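PDB 6W1G: 2-oxoadipate dioxygenase/decarboxylase from Pseudomonas putida, which uses iron(II) and dioxygen to decarboxylate and hydroxylate 2-oxoadipate, giving (R)-2-hydroxyglutarate in D-lysine catabolism. Local coordinates for residues A[85-88]-A[89-93]. Residues are numbered along the deposited sequence; the frame is centred on the assembly and turned at random.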
ATOM      1  N   ALA A  85       2.272 -12.473  -9.888  1.00 11.87           N
ATOM      2  CA  ALA A  85       2.795 -12.932  -8.612  1.00 11.13           C
ATOM      3  C   ALA A  85       4.207 -13.453  -8.755  1.00 11.20           C
ATOM      4  O   ALA A  85       5.063 -13.216  -7.895  1.00 11.25           O
ATOM      5  CB  ALA A  85       1.889 -14.006  -8.042  1.00 11.98           C
ATOM      6  N   ARG A  86       4.482 -14.196  -9.840  1.00 11.19           N
ATOM      7  CA  ARG A  86       5.837 -14.697 -10.075  1.00 11.86           C
ATOM      8  C   ARG A  86       6.821 -13.564 -10.332  1.00 11.26           C
ATOM      9  O   ARG A  86       7.963 -13.603  -9.897  1.00 11.65           O
ATOM     10  CB  ARG A  86       5.854 -15.685 -11.243  1.00 12.82           C
ATOM     11  CG  ARG A  86       5.059 -16.933 -10.969  1.00 14.72           C
ATOM     12  CD  ARG A  86       4.935 -17.770 -12.250  1.00 18.41           C
ATOM     13  NE  ARG A  86       6.237 -18.210 -12.740  1.00 19.58           N
ATOM     14  CZ  ARG A  86       6.629 -18.171 -14.000  1.00 23.31           C
ATOM     15  NH1 ARG A  86       5.823 -17.703 -14.956  1.00 29.00           N
ATOM     16  NH2 ARG A  86       7.854 -18.589 -14.303  1.00 22.57           N
ATOM     17  N   LEU A  87       6.393 -12.550 -11.094  1.00 10.84           N
ATOM     18  CA  LEU A  87       7.199 -11.367 -11.335  1.00 10.73           C
ATOM     19  C   LEU A  87       7.572 -10.683 -10.026  1.00  9.82           C
ATOM     20  O   LEU A  87       8.743 -10.355  -9.781  1.00 10.94           O
ATOM     21  CB  LEU A  87       6.415 -10.418 -12.256  1.00 11.93           C
ATOM     22  CG  LEU A  87       7.126  -9.187 -12.786  1.00 13.07           C
ATOM     23  CD1 LEU A  87       6.530  -8.745 -14.130  1.00 15.79           C
ATOM     24  CD2 LEU A  87       7.079  -8.060 -11.783  1.00 15.80           C
ATOM     25  N   PHE A  88       6.576 -10.455  -9.177  1.00 10.59           N
ATOM     26  CA  PHE A  88       6.838  -9.782  -7.919  1.00  9.96           C
ATOM     27  C   PHE A  88       7.647 -10.633  -6.947  1.00  9.42           C
ATOM     28  O   PHE A  88       8.392 -10.075  -6.136  1.00 10.10           O
ATOM     29  CB  PHE A  88       5.511  -9.314  -7.304  1.00 12.17           C
ATOM     30  CG  PHE A  88       4.846  -8.179  -8.014  1.00 13.98           C
ATOM     31  CD1 PHE A  88       5.558  -7.101  -8.439  1.00 17.91           C
ATOM     32  CD2 PHE A  88       3.472  -8.188  -8.205  1.00 15.77           C
ATOM     33  CE1 PHE A  88       4.918  -6.042  -9.069  1.00 19.72           C
ATOM     34  CE2 PHE A  88       2.864  -7.161  -8.827  1.00 17.55           C
ATOM     35  CZ  PHE A  88       3.583  -6.101  -9.271  1.00 16.07           C
ATOM     36  N   ALA A  89       7.561 -11.944  -7.049  1.00 10.04           N
ATOM     37  CA  ALA A  89       8.362 -12.800  -6.188  1.00 10.83           C
ATOM     38  C   ALA A  89       9.856 -12.650  -6.465  1.00 10.75           C
ATOM     39  O   ALA A  89      10.655 -12.799  -5.543  1.00 11.25           O
ATOM     40  CB  ALA A  89       7.923 -14.268  -6.347  1.00 12.65           C
ATOM     41  N   VAL A  90      10.248 -12.302  -7.695  1.00 10.00           N
ATOM     42  CA  VAL A  90      11.659 -12.013  -7.995  1.00 10.81           C
ATOM     43  C   VAL A  90      12.172 -10.917  -7.086  1.00 10.30           C
ATOM     44  O   VAL A  90      13.349 -10.871  -6.719  1.00 11.55           O
ATOM     45  CB  VAL A  90      11.824 -11.622  -9.486  1.00 10.40           C
ATOM     46  CG1 VAL A  90      13.247 -11.166  -9.758  1.00 11.83           C
ATOM     47  CG2 VAL A  90      11.441 -12.803 -10.353  1.00 11.87           C
ATOM     48  N   MET A  91      11.289  -9.983  -6.732  1.00  9.73           N
ATOM     49  CA  MET A  91      11.603  -8.832  -5.894  1.00  9.92           C
ATOM     50  C   MET A  91      11.193  -9.019  -4.442  1.00 10.04           C
ATOM     51  O   MET A  91      11.037  -8.026  -3.718  1.00 10.42           O
ATOM     52  CB  MET A  91      10.941  -7.598  -6.488  1.00 11.72           C
ATOM     53  CG  MET A  91      11.443  -7.326  -7.872  1.00 14.55           C
ATOM     54  SD  MET A  91      10.841  -5.831  -8.620  1.00 14.45           S
ATOM     55  CE  MET A  91       9.271  -6.241  -8.874  1.00 16.81           C
ATOM     56  N   GLY A  92      11.002 -10.263  -4.001  1.00 10.07           N
ATOM     57  CA  GLY A  92      10.725 -10.484  -2.613  1.00 10.64           C
ATOM     58  C   GLY A  92       9.354 -10.023  -2.163  1.00 11.38           C
ATOM     59  O   GLY A  92       9.160  -9.794  -0.960  1.00 13.66           O
ATOM     60  N   MET A  93       8.410  -9.881  -3.094  1.00 11.61           N
ATOM     61  CA  MET A  93       7.085  -9.371  -2.772  1.00 14.83           C
ATOM     62  C   MET A  93       6.112 -10.517  -2.822  1.00 14.54           C
ATOM     63  O   MET A  93       6.051 -11.208  -3.852  1.00 22.44           O
ATOM     64  CB  MET A  93       6.711  -8.291  -3.789  1.00 14.90           C
ATOM     65  CG  MET A  93       7.623  -7.090  -3.693  1.00 14.35           C
ATOM     66  SD  MET A  93       7.581  -5.973  -5.135  1.00 15.66           S
ATOM     67  CE  MET A  93       6.007  -5.231  -4.813  1.00 16.37           C
TER
HETATM   68  O   HOH W   1       4.495 -12.969  -5.186  1.00 12.26           O
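The side chain of Met93 runs obliquely across that of Phe88, just past the end of helix 78-90. Met93 CB packs 3.9 Å from Phe88 CB and also lies against Phe88 O. CG, set anti to the carbonyl carbon (chi1 -65°), stays near that same oxygen. SD then comes within 4.0 Å of Phe88 CD1. This is an oblique Met-aromatic contact, with Met93 SD 5.0 Å from the centroid of the Phe88 ring, and the bend at chi3 leaves CE beside Phe88 CD1 as well. The backbone here is a Schellman motif: Met93 N hydrogen-bonds to Phe88 O (3.0 Å) and Gly92 N to Ala89 O, with Gly92 at positive phi as the C-prime residue. Phe88 O also accepts from Met91 N, the two donors arriving from opposite faces of its carbonyl plane. Met91 CE reaches the Phe88 ring at its edge, 3.8 Å from Phe88 CD1, and touches Leu87 CD2. One water donates to both Ala85 O and Met93 O, linking the helix to the residue just before strand 94-100. Val128 and Thr130 of strand 127-133 pack on Phe88, while Ile12 and Phe16 of helix 9-27 meet Met91.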